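Local coordinates for coenzyme F420-dependent N(5),N(10)-methenyltetrahydromethanopterin reductase-related protein (Desulfurobacterium thermolithotrophum DSM 11699, PDB 6HUZ), which is a bacterial paralog of [Fe]-hydrogenase, HmdII, that binds the iron-guanylylpyridinol cofactor and uses tetrahydrofolate derivatives as substrates, at residues A[165-170]-A[194-199]. Sequence-based numbering, arbitrary orientation.
Sequences ELLRKP and LPAELV
Pro195 sets its ring beside the side chains of both Glu165 and Leu166, each running alongside it and pointing the same way. Its CB lies 3.9 Å from Leu166 CD1, and Leu166 CG is equally near that carbon. From Glu165, whose CG stands anti to the backbone N (chi1 -173°), the methylenes pass along the ring, and OE1 arrives 3.7 Å from Pro195 CG. The carbonyl of Glu165 is closer still, its O 3.2 Å from Pro195 CB. A looser apolar touch, 4.3 Å between Leu167 CD1 and Ala196 CB, extends the contact to Ala196.

No direct hydrogen bond joins the two segments; a water does so instead. It donates to Glu165 O at 3.0 Å and accepts from Glu197 N at 2.7 Å, so a main-chain carbonyl of the loop is tied to a main-chain amide just after strand 190-195. Where that strand passes into the helix, Leu198 N bonds to Pro195 O at 2.9 Å.

Farther out, the parallel strands 158-163 and 190-195 bring the segments together: backbone bonds link Thr163 to Leu194 and Ala196, while Thr163 OG1 is hydrogen-bonded to Glu165 N. Leu122 of helix 121-127 packs on both Leu167 and Ala196. The second subunit supplies Tyr253 against Leu166 and Pro310 against Glu165, and its Thr316 and Ser317 hydrogen-bond the Glu197 carboxylate, placing the contact at the dimer interface.

The two strands and helix 174-186 between them form a beta-alpha-beta crossover; loop 165-170 leads from its first strand toward the helix, and 194-199 spans the end of its second. Leu166 meets Pro195 by carbon alone, whereas Glu165 adds an oxygen. Direct contact is thus van der Waals, and hydrogen bonding between the segments rests on the single water.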
ATOM      1  N   GLU A 165     -20.223  -2.582  -8.545  1.00 29.11           N
ATOM      2  CA  GLU A 165     -19.522  -1.322  -8.437  1.00 29.42           C
ATOM      3  C   GLU A 165     -18.043  -1.453  -8.818  1.00 32.49           C
ATOM      4  O   GLU A 165     -17.381  -2.425  -8.437  1.00 33.99           O
ATOM      5  CB  GLU A 165     -19.713  -0.722  -7.036  1.00 30.53           C
ATOM      6  CG  GLU A 165     -19.138   0.681  -6.912  1.00 34.96           C
ATOM      7  CD  GLU A 165     -19.632   1.407  -5.678  1.00 51.26           C
ATOM      8  OE1 GLU A 165     -19.705   0.771  -4.600  1.00 40.82           O
ATOM      9  OE2 GLU A 165     -19.944   2.615  -5.792  1.00 45.79           O
ATOM     10  N   LEU A 166     -17.557  -0.473  -9.618  1.00 31.39           N
ATOM     11  CA  LEU A 166     -16.196  -0.372 -10.156  1.00 30.94           C
ATOM     12  C   LEU A 166     -15.951  -1.335 -11.326  1.00 37.40           C
ATOM     13  O   LEU A 166     -14.861  -1.294 -11.883  1.00 37.75           O
ATOM     14  CB  LEU A 166     -15.110  -0.549  -9.082  1.00 26.15           C
ATOM     15  CG  LEU A 166     -15.255   0.349  -7.873  1.00 29.06           C
ATOM     16  CD1 LEU A 166     -14.064   0.221  -6.962  1.00 28.61           C
ATOM     17  CD2 LEU A 166     -15.422   1.781  -8.283  1.00 31.93           C
ATOM     18  N   LEU A 167     -16.958  -2.169 -11.729  1.00 28.94           N
ATOM     19  CA  LEU A 167     -16.760  -3.097 -12.847  1.00 31.16           C
ATOM     20  C   LEU A 167     -17.195  -2.467 -14.165  1.00 38.08           C
ATOM     21  O   LEU A 167     -18.097  -1.626 -14.180  1.00 36.69           O
ATOM     22  CB  LEU A 167     -17.565  -4.413 -12.673  1.00 29.60           C
ATOM     23  CG  LEU A 167     -17.321  -5.219 -11.403  1.00 29.33           C
ATOM     24  CD1 LEU A 167     -18.133  -6.555 -11.441  1.00 29.68           C
ATOM     25  CD2 LEU A 167     -15.818  -5.461 -11.196  1.00 32.64           C
ATOM     26  N   ARG A 168     -16.589  -2.923 -15.282  1.00 36.80           N
ATOM     27  CA  ARG A 168     -16.939  -2.424 -16.615  1.00 39.21           C
ATOM     28  C   ARG A 168     -18.231  -3.052 -17.108  1.00 49.10           C
ATOM     29  O   ARG A 168     -19.007  -2.382 -17.799  1.00 54.15           O
ATOM     30  CB  ARG A 168     -15.793  -2.680 -17.598  1.00 40.26           C
ATOM     31  CG  ARG A 168     -14.477  -1.998 -17.153  1.00 42.13           C
ATOM     32  CD  ARG A 168     -13.327  -2.428 -18.029  1.00 46.64           C
ATOM     33  NE  ARG A 168     -13.362  -1.771 -19.338  1.00 54.90           N
ATOM     34  CZ  ARG A 168     -12.965  -0.521 -19.569  1.00 70.13           C
ATOM     35  NH1 ARG A 168     -12.496   0.233 -18.575  1.00 45.36           N
ATOM     36  NH2 ARG A 168     -13.032  -0.011 -20.794  1.00 61.80           N
ATOM     37  N   LYS A 169     -18.473  -4.348 -16.757  1.00 40.28           N
ATOM     38  CA  LYS A 169     -19.674  -5.095 -17.126  1.00 39.99           C
ATOM     39  C   LYS A 169     -20.222  -5.758 -15.858  1.00 41.53           C
ATOM     40  O   LYS A 169     -19.453  -6.179 -14.994  1.00 38.86           O
ATOM     41  CB  LYS A 169     -19.365  -6.183 -18.164  1.00 40.95           C
ATOM     42  CG  LYS A 169     -19.003  -5.619 -19.526  1.00 62.72           C
ATOM     43  CD  LYS A 169     -19.110  -6.662 -20.643  1.00 79.57           C
ATOM     44  CE  LYS A 169     -17.820  -7.407 -20.900  1.00 95.20           C
ATOM     45  NZ  LYS A 169     -17.794  -8.010 -22.259  1.00103.03           N
ATOM     46  N   PRO A 170     -21.548  -5.848 -15.712  1.00 38.49           N
ATOM     47  CA  PRO A 170     -22.095  -6.470 -14.502  1.00 36.60           C
ATOM     48  C   PRO A 170     -21.895  -7.974 -14.497  1.00 40.43           C
ATOM     49  O   PRO A 170     -21.837  -8.586 -15.561  1.00 44.59           O
ATOM     50  CB  PRO A 170     -23.574  -6.097 -14.563  1.00 37.70           C
ATOM     51  CG  PRO A 170     -23.851  -6.041 -16.020  1.00 43.54           C
ATOM     52  CD  PRO A 170     -22.620  -5.417 -16.623  1.00 39.94           C
ATOM     53  N   LEU A 194     -20.046  -4.710  -1.065  1.00 26.14           N
ATOM     54  CA  LEU A 194     -18.825  -4.052  -1.538  1.00 26.70           C
ATOM     55  C   LEU A 194     -18.571  -4.244  -3.023  1.00 29.96           C
ATOM     56  O   LEU A 194     -19.003  -5.231  -3.598  1.00 32.66           O
ATOM     57  CB  LEU A 194     -17.591  -4.657  -0.819  1.00 26.36           C
ATOM     58  CG  LEU A 194     -17.611  -4.719   0.698  1.00 31.39           C
ATOM     59  CD1 LEU A 194     -16.278  -5.218   1.197  1.00 33.09           C
ATOM     60  CD2 LEU A 194     -17.886  -3.392   1.311  1.00 35.74           C
ATOM     61  N   PRO A 195     -17.808  -3.325  -3.652  1.00 28.83           N
ATOM     62  CA  PRO A 195     -17.439  -3.546  -5.052  1.00 28.20           C
ATOM     63  C   PRO A 195     -16.750  -4.926  -5.068  1.00 31.82           C
ATOM     64  O   PRO A 195     -15.966  -5.276  -4.164  1.00 30.33           O
ATOM     65  CB  PRO A 195     -16.445  -2.413  -5.353  1.00 27.47           C
ATOM     66  CG  PRO A 195     -16.705  -1.382  -4.331  1.00 30.13           C
ATOM     67  CD  PRO A 195     -17.189  -2.104  -3.105  1.00 25.91           C
ATOM     68  N   ALA A 196     -17.047  -5.721  -6.076  1.00 31.55           N
ATOM     69  CA  ALA A 196     -16.496  -7.075  -6.169  1.00 28.86           C
ATOM     70  C   ALA A 196     -14.972  -7.195  -5.952  1.00 31.71           C
ATOM     71  O   ALA A 196     -14.513  -8.118  -5.271  1.00 29.57           O
ATOM     72  CB  ALA A 196     -16.894  -7.689  -7.500  1.00 29.85           C
ATOM     73  N   GLU A 197     -14.195  -6.280  -6.499  1.00 29.97           N
ATOM     74  CA  GLU A 197     -12.750  -6.373  -6.346  1.00 28.64           C
ATOM     75  C   GLU A 197     -12.252  -6.152  -4.908  1.00 30.81           C
ATOM     76  O   GLU A 197     -11.167  -6.612  -4.563  1.00 29.88           O
ATOM     77  CB  GLU A 197     -12.075  -5.390  -7.295  1.00 28.31           C
ATOM     78  CG  GLU A 197     -10.611  -5.670  -7.546  1.00 34.45           C
ATOM     79  CD  GLU A 197      -9.966  -4.653  -8.465  1.00 38.65           C
ATOM     80  OE1 GLU A 197     -10.508  -3.528  -8.595  1.00 30.43           O
ATOM     81  OE2 GLU A 197      -8.913  -4.984  -9.057  1.00 31.34           O
ATOM     82  N   LEU A 198     -13.044  -5.482  -4.083  1.00 28.35           N
ATOM     83  CA  LEU A 198     -12.662  -5.170  -2.702  1.00 27.41           C
ATOM     84  C   LEU A 198     -13.044  -6.214  -1.688  1.00 28.45           C
ATOM     85  O   LEU A 198     -12.569  -6.130  -0.548  1.00 25.57           O
ATOM     86  CB  LEU A 198     -13.271  -3.804  -2.310  1.00 26.79           C
ATOM     87  CG  LEU A 198     -12.903  -2.627  -3.252  1.00 31.78           C
ATOM     88  CD1 LEU A 198     -13.341  -1.281  -2.674  1.00 28.37           C
ATOM     89  CD2 LEU A 198     -11.432  -2.574  -3.537  1.00 28.22           C
ATOM     90  N   VAL A 199     -13.921  -7.189  -2.052  1.00 28.21           N
ATOM     91  CA  VAL A 199     -14.323  -8.228  -1.103  1.00 25.87           C
ATOM     92  C   VAL A 199     -13.065  -8.965  -0.591  1.00 27.57           C
ATOM     93  O   VAL A 199     -12.905  -9.122   0.624  1.00 24.72           O
ATOM     94  CB  VAL A 199     -15.385  -9.180  -1.711  1.00 28.48           C
ATOM     95  CG1 VAL A 199     -15.592 -10.424  -0.832  1.00 26.89           C
ATOM     96  CG2 VAL A 199     -16.711  -8.430  -1.917  1.00 28.62           C
TER
HETATM   97  O   HOH W   1     -14.978  -4.231  -8.089  1.00 27.40           O